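Local coordinates for protein prolyl-tRNA synthetase (Naegleria fowleri, PDB 6UYH) that probably joins proline to its cognate tRNA at the cost of ATP, and is bound here to the inhibitor halofuginone and an ATP analogue, at residues A[178-183]-A[265-270]; A[182-187]-A[219-224]; A[215-220]-A[240-245]. One frame throughout, in Å; residues are numbered along the deposited sequence.

How the interactions relate
The three contacts gather round three neighbouring antiparallel strands of the class II synthetase core. Interaction 1 sets helix 177-198 against strand 261-272. Interaction 2 starts one turn further along that helix, sharing E182 and E183, and reaches strand 219-227. Interaction 3 pairs the start of that strand and the loop before it with the end of strand 232-243, the middle strand. Along the chain come 178-187, 215-224, 240-245 and 265-270, so interaction 3 lies within the span of interaction 1. The centres lie about 8 Å (1 and 2), 9 Å (1 and 3) and 11 Å (2 and 3) apart. The helix covers one side of the strands, while S268, G270 and H240 approach halofuginone.

Interaction 1: residues A[178-183]-A[265-270]; sequences EEADEE and YQNSWG. With HFG (7-bromo-6-chloro-3-{3-[(2R,3S)-3-hydroxypiperidin-2-yl]-2-oxopropyl}quinazolin-4(3H)-one), chain D.
The carboxylate of E183 stands at the edge of the W269 indole, near the ring plane, with the two planes 86° apart. On the other face of the carboxylate sits the side-chain amide of N267, whose plane is turned 51° from it. OE1 of E183 is therefore held from both faces. W269 NE1 donates to E183 OE1 over 3.0 Å, coming from above the carboxylate plane. N267 ND2 donates to E183 OE1 over 2.9 Å on the anti side, in a fairly straight bond.

The same amide nitrogen has a second acceptor. N267 ND2 gives a hydrogen bond of 2.8 Å to the backbone A180 O, so the NH2 group bridges a helix carbonyl and a glutamate one turn later. CG of E183 is anti to the backbone N (chi1 -179°) and the chain stays extended beyond it, which carries the carboxylate out to the indole. The side chains of E183 and N267 run past one another, pointing opposite ways. A180 CB lies 3.6 Å from N267 OD1. The approach of A180 CB to Y265 CB, at 4.1 Å, is the apolar part of the contact.

Segments 178-183 and 265-270 run nearly parallel, their axes 8.0 Å apart at closest approach. The second oxygen of the carboxylate, OE2, is bonded to S172 on strand 164-174, and N267 OD1 takes a bond from H241 ND1. On the opposite side of the strand, S268 OG approaches halofuginone C6' at 3.8 Å.

A buried carboxylate is thus supplied with neutral N-H donors from the ligand-bearing strand. They probably help to stabilise its negative charge. The bonds also help to fix the N267 amide and probably the turn of the W269 indole, a residue of the halofuginone pocket.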
loop_
_atom_site.group_PDB
_atom_site.type_symbol
_atom_site.label_atom_id
_atom_site.label_comp_id
_atom_site.label_asym_id
_atom_site.label_seq_id
_atom_site.Cartn_x
_atom_site.Cartn_y
_atom_site.Cartn_z
ATOM N N GLU A 178 -6.821 31.449 0.148
ATOM C CA GLU A 178 -5.438 31.641 -0.272
ATOM C C GLU A 178 -4.600 30.407 0.040
ATOM O O GLU A 178 -3.840 29.929 -0.809
ATOM C CB GLU A 178 -4.854 32.887 0.397
ATOM N N GLU A 179 -4.740 29.863 1.253
ATOM C CA GLU A 179 -4.004 28.650 1.598
ATOM C C GLU A 179 -4.381 27.499 0.680
ATOM O O GLU A 179 -3.515 26.734 0.234
ATOM C CB GLU A 179 -4.265 28.256 3.050
ATOM C CG GLU A 179 -3.729 29.231 4.078
ATOM C CD GLU A 179 -3.982 28.768 5.504
ATOM O OE1 GLU A 179 -3.943 27.547 5.761
ATOM O OE2 GLU A 179 -4.226 29.630 6.369
ATOM N N ALA A 180 -5.676 27.346 0.402
ATOM C CA ALA A 180 -6.124 26.240 -0.432
ATOM C C ALA A 180 -5.622 26.404 -1.865
ATOM O O ALA A 180 -5.056 25.470 -2.442
ATOM C CB ALA A 180 -7.647 26.139 -0.381
ATOM N N ASP A 181 -5.783 27.603 -2.437
ATOM C CA ASP A 181 -5.262 27.881 -3.778
ATOM C C ASP A 181 -3.794 27.487 -3.890
ATOM O O ASP A 181 -3.387 26.822 -4.845
ATOM C CB ASP A 181 -5.414 29.372 -4.118
ATOM C CG ASP A 181 -6.844 29.777 -4.444
ATOM O OD1 ASP A 181 -7.669 28.919 -4.818
ATOM O OD2 ASP A 181 -7.130 30.984 -4.343
ATOM N N GLU A 182 -2.987 27.882 -2.900
ATOM C CA GLU A 182 -1.553 27.598 -2.946
ATOM C C GLU A 182 -1.280 26.101 -3.011
ATOM O O GLU A 182 -0.388 25.654 -3.744
ATOM C CB GLU A 182 -0.852 28.213 -1.731
ATOM C CG GLU A 182 0.649 27.957 -1.705
ATOM C CD GLU A 182 1.274 28.195 -0.338
ATOM O OE1 GLU A 182 0.545 28.585 0.600
ATOM O OE2 GLU A 182 2.499 27.985 -0.203
ATOM N N GLU A 183 -2.031 25.305 -2.250
ATOM C CA GLU A 183 -1.791 23.863 -2.265
ATOM C C GLU A 183 -2.159 23.243 -3.611
ATOM O O GLU A 183 -1.457 22.348 -4.093
ATOM C CB GLU A 183 -2.562 23.164 -1.151
ATOM C CG GLU A 183 -2.277 21.651 -1.167
ATOM C CD GLU A 183 -3.242 20.814 -0.351
ATOM O OE1 GLU A 183 -4.427 20.719 -0.723
ATOM O OE2 GLU A 183 -2.804 20.223 0.654
ATOM N N TYR A 265 -12.302 25.739 3.607
ATOM C CA TYR A 265 -11.955 25.595 2.202
ATOM C C TYR A 265 -11.252 24.259 2.015
ATOM O O TYR A 265 -10.427 23.864 2.845
ATOM C CB TYR A 265 -11.056 26.742 1.750
ATOM C CG TYR A 265 -11.801 28.058 1.669
ATOM C CD1 TYR A 265 -12.298 28.515 0.453
ATOM C CD2 TYR A 265 -12.035 28.817 2.805
ATOM C CE1 TYR A 265 -12.995 29.713 0.366
ATOM C CE2 TYR A 265 -12.733 30.020 2.727
ATOM C CZ TYR A 265 -13.211 30.455 1.503
ATOM O OH TYR A 265 -13.903 31.640 1.407
ATOM N N GLN A 266 -11.603 23.546 0.943
ATOM C CA GLN A 266 -11.063 22.211 0.717
ATOM C C GLN A 266 -10.491 22.062 -0.681
ATOM O O GLN A 266 -10.915 22.735 -1.627
ATOM C CB GLN A 266 -12.113 21.121 0.909
ATOM C CG GLN A 266 -12.552 20.939 2.352
ATOM C CD GLN A 266 -13.729 20.004 2.453
ATOM O OE1 GLN A 266 -14.880 20.433 2.358
ATOM N NE2 GLN A 266 -13.452 18.710 2.621
ATOM N N ASN A 267 -9.524 21.152 -0.786
ATOM C CA ASN A 267 -8.994 20.645 -2.044
ATOM C C ASN A 267 -9.056 19.123 -2.022
ATOM O O ASN A 267 -9.093 18.505 -0.954
ATOM C CB ASN A 267 -7.527 21.036 -2.270
ATOM C CG ASN A 267 -7.291 22.517 -2.219
ATOM O OD1 ASN A 267 -8.163 23.328 -2.560
ATOM N ND2 ASN A 267 -6.081 22.889 -1.820
ATOM N N SER A 268 -9.019 18.517 -3.209
ATOM C CA SER A 268 -8.663 17.103 -3.324
ATOM C C SER A 268 -7.871 16.904 -4.608
ATOM O O SER A 268 -7.941 17.713 -5.534
ATOM C CB SER A 268 -9.897 16.176 -3.270
ATOM O OG SER A 268 -10.718 16.336 -4.411
ATOM N N TRP A 269 -7.082 15.829 -4.652
ATOM C CA TRP A 269 -6.144 15.646 -5.750
ATOM C C TRP A 269 -5.789 14.168 -5.832
ATOM O O TRP A 269 -5.689 13.499 -4.803
ATOM C CB TRP A 269 -4.876 16.507 -5.571
ATOM C CG TRP A 269 -4.562 16.945 -4.125
ATOM C CD1 TRP A 269 -5.056 18.047 -3.469
ATOM C CD2 TRP A 269 -3.664 16.299 -3.195
ATOM N NE1 TRP A 269 -4.532 18.119 -2.190
ATOM C CE2 TRP A 269 -3.676 17.061 -1.998
ATOM C CE3 TRP A 269 -2.848 15.162 -3.266
ATOM C CZ2 TRP A 269 -2.911 16.717 -0.877
ATOM C CZ3 TRP A 269 -2.081 14.813 -2.134
ATOM C CH2 TRP A 269 -2.127 15.590 -0.961
ATOM N N GLY A 270 -5.631 13.659 -7.049
ATOM C CA GLY A 270 -5.329 12.244 -7.218
ATOM C C GLY A 270 -4.443 11.976 -8.414
ATOM O O GLY A 270 -4.488 12.687 -9.422
HETATM O "O4'" HFG D . -12.996 11.283 -8.017
HETATM C C21 HFG D . -13.290 12.383 -8.435
HETATM C "C3'" HFG D . -12.746 13.648 -7.811
HETATM C "C2'" HFG D . -11.400 13.509 -7.087
HETATM N "N1'" HFG D . -11.490 12.672 -5.884
HETATM C "C6'" HFG D . -10.236 12.671 -5.121
HETATM C "C5'" HFG D . -9.078 12.166 -5.940
HETATM C "C4'" HFG D . -8.962 12.953 -7.249
HETATM C C39 HFG D . -10.287 12.973 -7.989
HETATM O "O7'" HFG D . -10.171 13.785 -9.161
HETATM C "C1'" HFG D . -14.254 12.554 -9.619
HETATM N N3 HFG D . -15.111 11.385 -9.798
HETATM C C4 HFG D . -16.081 11.140 -8.835
HETATM O O11 HFG D . -16.244 11.899 -7.897
HETATM C C10 HFG D . -16.822 9.890 -9.045
HETATM C C5 HFG D . -17.838 9.520 -8.165
HETATM C C2 HFG D . -14.896 10.527 -10.843
HETATM N N1 HFG D . -15.509 9.418 -11.053
HETATM C C9 HFG D . -16.492 9.068 -10.125
HETATM C C8 HFG D . -17.143 7.845 -10.287
HETATM C C7 HFG D . -18.130 7.480 -9.386
HETATM BR BR1 HFG D . -18.917 5.769 -9.575
HETATM C C6 HFG D . -18.495 8.321 -8.356
HETATM CL CL1 HFG D . -19.823 7.926 -7.305
#

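Interaction 2: residues A[182-187]-A[219-224]; sequences EEVFTI and YTTTVE
V184 and Y219 reach toward each other tip to tip. The closest apolar pair between them is V184 CG1 and Y219 CE2, 3.9 Å apart. CG1 of V184 is anti to the backbone N (chi1 170°). This methyl also meets T221, lying 3.7 Å from T221 OG1 and 3.9 Å from T221 CG2. The other methyl, CG2, comes near Y219 OH.

The aromatic contacts come from F185. Its CB does not point at the strand, but the far end of the ring swings close. F185 CE2 lies 3.6 Å from Y219 OH and 4.1 Å from Y219 CE2. The two side chains cross at a slant. F185 CE1 touches T221 CG2 at 3.9 Å, and here the side chains cross at about a right angle. V184 CG1 sits over one face of the F185 ring, offset toward the rim.

The polar ends turn to other partners. T221 OG1 is bonded to the backbone O of S239, so V184 packs against a hydroxyl that already has a partner. Y219 OH is bonded to D181 OD1, about one turn before V184 on helix 177-198. Within the helix, T186 OG1 and T186 N both donate to E182 O. The contact itself is apolar, apart from the two hydroxyls that touch carbon.

This is a helix packed on a beta hairpin, strands 219-227 and 232-243, in the class II core. Segments 182-187 and 219-224 run nearly parallel, their axes 14° apart. Strand 232-243 lies under the same helix, where V184 touches H241 and I187 touches S239. Further on, T221 and V223 meet L188, and F185 reaches L480.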
loop_
_atom_site.group_PDB
_atom_site.type_symbol
_atom_site.label_atom_id
_atom_site.label_comp_id
_atom_site.label_asym_id
_atom_site.label_seq_id
_atom_site.Cartn_x
_atom_site.Cartn_y
_atom_site.Cartn_z
ATOM N N GLU A 182 -2.987 27.882 -2.900
ATOM C CA GLU A 182 -1.553 27.598 -2.946
ATOM C C GLU A 182 -1.280 26.101 -3.011
ATOM O O GLU A 182 -0.388 25.654 -3.744
ATOM C CB GLU A 182 -0.852 28.213 -1.731
ATOM C CG GLU A 182 0.649 27.957 -1.705
ATOM C CD GLU A 182 1.274 28.195 -0.338
ATOM O OE1 GLU A 182 0.545 28.585 0.600
ATOM O OE2 GLU A 182 2.499 27.985 -0.203
ATOM N N GLU A 183 -2.031 25.305 -2.250
ATOM C CA GLU A 183 -1.791 23.863 -2.265
ATOM C C GLU A 183 -2.159 23.243 -3.611
ATOM O O GLU A 183 -1.457 22.348 -4.093
ATOM C CB GLU A 183 -2.562 23.164 -1.151
ATOM C CG GLU A 183 -2.277 21.651 -1.167
ATOM C CD GLU A 183 -3.242 20.814 -0.351
ATOM O OE1 GLU A 183 -4.427 20.719 -0.723
ATOM O OE2 GLU A 183 -2.804 20.223 0.654
ATOM N N VAL A 184 -3.257 23.697 -4.233
ATOM C CA VAL A 184 -3.653 23.138 -5.530
ATOM C C VAL A 184 -2.472 23.133 -6.495
ATOM O O VAL A 184 -2.167 22.118 -7.140
ATOM C CB VAL A 184 -4.839 23.924 -6.123
ATOM C CG1 VAL A 184 -5.078 23.473 -7.589
ATOM C CG2 VAL A 184 -6.091 23.728 -5.287
ATOM N N PHE A 185 -1.778 24.267 -6.594
ATOM C CA PHE A 185 -0.728 24.391 -7.600
ATOM C C PHE A 185 0.580 23.772 -7.127
ATOM O O PHE A 185 1.386 23.329 -7.954
ATOM C CB PHE A 185 -0.579 25.866 -7.997
ATOM C CG PHE A 185 -1.781 26.383 -8.734
ATOM C CD1 PHE A 185 -1.903 26.191 -10.107
ATOM C CD2 PHE A 185 -2.823 26.993 -8.048
ATOM C CE1 PHE A 185 -3.023 26.633 -10.793
ATOM C CE2 PHE A 185 -3.948 27.441 -8.725
ATOM C CZ PHE A 185 -4.048 27.261 -10.100
ATOM N N THR A 186 0.786 23.711 -5.810
ATOM C CA THR A 186 1.899 22.949 -5.245
ATOM C C THR A 186 1.778 21.462 -5.578
ATOM O O THR A 186 2.756 20.822 -5.995
ATOM C CB THR A 186 1.945 23.169 -3.730
ATOM O OG1 THR A 186 2.237 24.548 -3.458
ATOM C CG2 THR A 186 3.005 22.275 -3.079
ATOM N N ILE A 187 0.582 20.887 -5.402
ATOM C CA ILE A 187 0.392 19.476 -5.742
ATOM C C ILE A 187 0.504 19.280 -7.247
ATOM O O ILE A 187 1.080 18.291 -7.716
ATOM C CB ILE A 187 -0.959 18.954 -5.202
ATOM C CG1 ILE A 187 -0.990 19.007 -3.661
ATOM C CG2 ILE A 187 -1.221 17.510 -5.677
ATOM C CD1 ILE A 187 0.019 18.086 -2.983
ATOM N N TYR A 219 -12.741 24.914 -9.251
ATOM C CA TYR A 219 -11.948 24.794 -10.465
ATOM C C TYR A 219 -11.057 23.566 -10.359
ATOM O O TYR A 219 -10.706 23.130 -9.259
ATOM C CB TYR A 219 -11.108 26.046 -10.734
ATOM C CG TYR A 219 -10.032 26.352 -9.710
ATOM C CD1 TYR A 219 -10.255 27.280 -8.694
ATOM C CD2 TYR A 219 -8.786 25.744 -9.780
ATOM C CE1 TYR A 219 -9.272 27.579 -7.764
ATOM C CE2 TYR A 219 -7.800 26.023 -8.844
ATOM C CZ TYR A 219 -8.048 26.942 -7.847
ATOM O OH TYR A 219 -7.068 27.229 -6.932
ATOM N N THR A 220 -10.698 23.014 -11.521
ATOM C CA THR A 220 -9.922 21.786 -11.625
ATOM C C THR A 220 -8.670 22.053 -12.445
ATOM O O THR A 220 -8.756 22.627 -13.540
ATOM C CB THR A 220 -10.751 20.675 -12.284
ATOM O OG1 THR A 220 -11.851 20.330 -11.436
ATOM C CG2 THR A 220 -9.905 19.435 -12.531
ATOM N N THR A 221 -7.514 21.644 -11.924
ATOM C CA THR A 221 -6.276 21.718 -12.686
ATOM C C THR A 221 -5.842 20.307 -13.063
ATOM O O THR A 221 -6.218 19.328 -12.411
ATOM C CB THR A 221 -5.147 22.436 -11.909
ATOM O OG1 THR A 221 -4.752 21.658 -10.765
ATOM C CG2 THR A 221 -5.606 23.833 -11.459
ATOM N N THR A 222 -5.071 20.208 -14.148
ATOM C CA THR A 222 -4.658 18.917 -14.684
ATOM C C THR A 222 -3.237 19.026 -15.217
ATOM O O THR A 222 -2.780 20.114 -15.566
ATOM C CB THR A 222 -5.626 18.463 -15.810
ATOM O OG1 THR A 222 -5.190 17.222 -16.368
ATOM C CG2 THR A 222 -5.702 19.507 -16.921
ATOM N N VAL A 223 -2.530 17.896 -15.256
ATOM C CA VAL A 223 -1.334 17.760 -16.086
ATOM C C VAL A 223 -1.713 16.893 -17.281
ATOM O O VAL A 223 -2.110 15.731 -17.121
ATOM C CB VAL A 223 -0.136 17.177 -15.317
ATOM C CG1 VAL A 223 0.479 18.253 -14.416
ATOM C CG2 VAL A 223 -0.540 15.952 -14.474
ATOM N N GLU A 224 -1.635 17.470 -18.472
ATOM C CA GLU A 224 -1.932 16.744 -19.701
ATOM C C GLU A 224 -0.664 16.118 -20.256
ATOM O O GLU A 224 0.405 16.733 -20.227
ATOM C CB GLU A 224 -2.542 17.676 -20.742
ATOM C CG GLU A 224 -3.917 18.190 -20.336
ATOM C CD GLU A 224 -4.924 17.067 -20.204
ATOM O OE1 GLU A 224 -5.164 16.373 -21.220
ATOM O OE2 GLU A 224 -5.449 16.860 -19.088
#

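Interaction 3: residues A[215-220]-A[240-245]; sequences AGADYT and HHLGQN. With HFG (7-bromo-6-chloro-3-{3-[(2R,3S)-3-hydroxypiperidin-2-yl]-2-oxopropyl}quinazolin-4(3H)-one), chain D.
T220 and H240 sit side by side as a non-hydrogen-bonded pair of an antiparallel beta hairpin, strands 219-227 and 232-243. T220 OG1 and H240 ND1 are 2.8 Å apart in a hydrogen bond whose donor is undecided. T220 OG1 lies in the plane of the imidazole, at its edge. From the other ring nitrogen, H240 NE2 donates to the halofuginone hydroxyl O7' over 2.8 Å. The threonine thus probably helps to set the turn of the ring that holds the inhibitor, and T220 OG1 is itself bonded to F214 N.

On the opposite face of the hairpin, Y219 pairs with H241. H241 N donates to Y219 O, as expected of a hydrogen-bonded pair. H241 CB lies over one face of the Y219 ring in a CH-pi contact, 3.6 Å from its centroid. The imidazole follows at a slant, its plane 43° from that of the tyrosine and its ND1 engaged by N267.

A classic beta bulge sets D218 and Y219 opposite the single residue H241. The amides D218 N and Y219 N each give a weak bond to H241 O. Beyond the bulge, segment 240-245 turns from L242 to N245, a type II' turn with G243 at positive phi. A217 CB packs on L242 CD2 at 4.0 Å.

The outermost grip comes from N245. Its amide plane is perpendicular to the D218 carboxylate. N245 ND2 donates to G216 O over 3.2 Å and to D218 OD1 over 3.0 Å, from above the plane of each acceptor group. One water donates to D218 OD2 and accepts from Q244 N. At the turn, G243 N sits 3.4 Å above the plane of the H241 imidazole, over its centre.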
loop_
_atom_site.group_PDB
_atom_site.type_symbol
_atom_site.label_atom_id
_atom_site.label_comp_id
_atom_site.label_asym_id
_atom_site.label_seq_id
_atom_site.Cartn_x
_atom_site.Cartn_y
_atom_site.Cartn_z
ATOM N N ALA A 215 -17.555 18.220 -11.044
ATOM C CA ALA A 215 -18.782 18.952 -10.743
ATOM C C ALA A 215 -18.798 19.484 -9.313
ATOM O O ALA A 215 -19.457 20.495 -9.034
ATOM C CB ALA A 215 -20.000 18.063 -10.995
ATOM N N GLY A 216 -18.090 18.837 -8.403
ATOM C CA GLY A 216 -17.975 19.357 -7.059
ATOM C C GLY A 216 -16.908 20.408 -6.838
ATOM O O GLY A 216 -16.769 20.888 -5.710
ATOM N N ALA A 217 -16.148 20.794 -7.863
ATOM C CA ALA A 217 -15.022 21.698 -7.673
ATOM C C ALA A 217 -15.362 23.107 -8.131
ATOM O O ALA A 217 -16.157 23.309 -9.054
ATOM C CB ALA A 217 -13.778 21.202 -8.426
ATOM N N ASP A 218 -14.759 24.092 -7.458
ATOM C CA ASP A 218 -14.769 25.448 -7.998
ATOM C C ASP A 218 -13.927 25.523 -9.263
ATOM O O ASP A 218 -14.345 26.129 -10.257
ATOM C CB ASP A 218 -14.272 26.446 -6.955
ATOM C CG ASP A 218 -15.371 26.872 -5.988
ATOM O OD1 ASP A 218 -16.559 26.583 -6.258
ATOM O OD2 ASP A 218 -15.046 27.494 -4.954
ATOM N N TYR A 219 -12.741 24.914 -9.251
ATOM C CA TYR A 219 -11.948 24.794 -10.465
ATOM C C TYR A 219 -11.057 23.566 -10.359
ATOM O O TYR A 219 -10.706 23.130 -9.259
ATOM C CB TYR A 219 -11.108 26.046 -10.734
ATOM C CG TYR A 219 -10.032 26.352 -9.710
ATOM C CD1 TYR A 219 -10.255 27.280 -8.694
ATOM C CD2 TYR A 219 -8.786 25.744 -9.780
ATOM C CE1 TYR A 219 -9.272 27.579 -7.764
ATOM C CE2 TYR A 219 -7.800 26.023 -8.844
ATOM C CZ TYR A 219 -8.048 26.942 -7.847
ATOM O OH TYR A 219 -7.068 27.229 -6.932
ATOM N N THR A 220 -10.698 23.014 -11.521
ATOM C CA THR A 220 -9.922 21.786 -11.625
ATOM C C THR A 220 -8.670 22.053 -12.445
ATOM O O THR A 220 -8.756 22.627 -13.540
ATOM C CB THR A 220 -10.751 20.675 -12.284
ATOM O OG1 THR A 220 -11.851 20.330 -11.436
ATOM C CG2 THR A 220 -9.905 19.435 -12.531
ATOM N N HIS A 240 -7.890 19.626 -7.568
ATOM C CA HIS A 240 -9.102 20.437 -7.489
ATOM C C HIS A 240 -9.031 21.416 -6.334
ATOM O O HIS A 240 -8.630 21.045 -5.228
ATOM C CB HIS A 240 -10.348 19.582 -7.232
ATOM C CG HIS A 240 -10.534 18.438 -8.170
ATOM N ND1 HIS A 240 -10.975 18.603 -9.464
ATOM C CD2 HIS A 240 -10.390 17.106 -7.985
ATOM C CE1 HIS A 240 -11.067 17.423 -10.047
ATOM N NE2 HIS A 240 -10.723 16.497 -9.168
ATOM N N HIS A 241 -9.509 22.641 -6.562
ATOM C CA HIS A 241 -9.983 23.479 -5.469
ATOM C C HIS A 241 -11.488 23.269 -5.329
ATOM O O HIS A 241 -12.251 23.539 -6.265
ATOM C CB HIS A 241 -9.661 24.953 -5.696
ATOM C CG HIS A 241 -10.165 25.848 -4.600
ATOM N ND1 HIS A 241 -9.893 25.615 -3.268
ATOM C CD2 HIS A 241 -10.936 26.958 -4.637
ATOM C CE1 HIS A 241 -10.473 26.545 -2.531
ATOM N NE2 HIS A 241 -11.112 27.376 -3.337
ATOM N N LEU A 242 -11.911 22.762 -4.175
ATOM C CA LEU A 242 -13.316 22.455 -3.945
ATOM C C LEU A 242 -14.067 23.627 -3.329
ATOM O O LEU A 242 -15.294 23.558 -3.187
ATOM C CB LEU A 242 -13.441 21.206 -3.056
ATOM C CG LEU A 242 -12.709 19.930 -3.504
ATOM C CD1 LEU A 242 -12.840 18.839 -2.431
ATOM C CD2 LEU A 242 -13.237 19.428 -4.851
ATOM N N GLY A 243 -13.366 24.710 -3.004
ATOM C CA GLY A 243 -13.994 25.838 -2.351
ATOM C C GLY A 243 -14.648 25.401 -1.062
ATOM O O GLY A 243 -14.088 24.621 -0.283
ATOM N N GLN A 244 -15.867 25.893 -0.843
ATOM C CA GLN A 244 -16.691 25.493 0.288
ATOM C C GLN A 244 -17.849 24.600 -0.144
ATOM O O GLN A 244 -18.814 24.428 0.610
ATOM C CB GLN A 244 -17.204 26.732 1.023
ATOM C CG GLN A 244 -16.088 27.605 1.591
ATOM C CD GLN A 244 -16.590 28.933 2.117
ATOM O OE1 GLN A 244 -17.463 29.557 1.517
ATOM N NE2 GLN A 244 -16.043 29.371 3.250
ATOM N N ASN A 245 -17.761 24.017 -1.341
ATOM C CA ASN A 245 -18.861 23.214 -1.865
ATOM C C ASN A 245 -19.118 21.978 -1.014
ATOM O O ASN A 245 -20.274 21.650 -0.718
ATOM C CB ASN A 245 -18.564 22.815 -3.312
ATOM C CG ASN A 245 -18.496 24.015 -4.237
ATOM O OD1 ASN A 245 -19.247 24.976 -4.074
ATOM N ND2 ASN A 245 -17.595 23.971 -5.207
HETATM O "O4'" HFG D . -12.996 11.283 -8.017
HETATM C C21 HFG D . -13.290 12.383 -8.435
HETATM C "C3'" HFG D . -12.746 13.648 -7.811
HETATM C "C2'" HFG D . -11.400 13.509 -7.087
HETATM N "N1'" HFG D . -11.490 12.672 -5.884
HETATM C "C6'" HFG D . -10.236 12.671 -5.121
HETATM C "C5'" HFG D . -9.078 12.166 -5.940
HETATM C "C4'" HFG D . -8.962 12.953 -7.249
HETATM C C39 HFG D . -10.287 12.973 -7.989
HETATM O "O7'" HFG D . -10.171 13.785 -9.161
HETATM C "C1'" HFG D . -14.254 12.554 -9.619
HETATM N N3 HFG D . -15.111 11.385 -9.798
HETATM C C4 HFG D . -16.081 11.140 -8.835
HETATM O O11 HFG D . -16.244 11.899 -7.897
HETATM C C10 HFG D . -16.822 9.890 -9.045
HETATM C C5 HFG D . -17.838 9.520 -8.165
HETATM C C2 HFG D . -14.896 10.527 -10.843
HETATM N N1 HFG D . -15.509 9.418 -11.053
HETATM C C9 HFG D . -16.492 9.068 -10.125
HETATM C C8 HFG D . -17.143 7.845 -10.287
HETATM C C7 HFG D . -18.130 7.480 -9.386
HETATM BR BR1 HFG D . -18.917 5.769 -9.575
HETATM C C6 HFG D . -18.495 8.321 -8.356
HETATM CL CL1 HFG D . -19.823 7.926 -7.305
HETATM O O HOH W 1 -17.175 27.514 -2.902
HETATM O O HOH W 2 -13.411 29.031 -3.772
#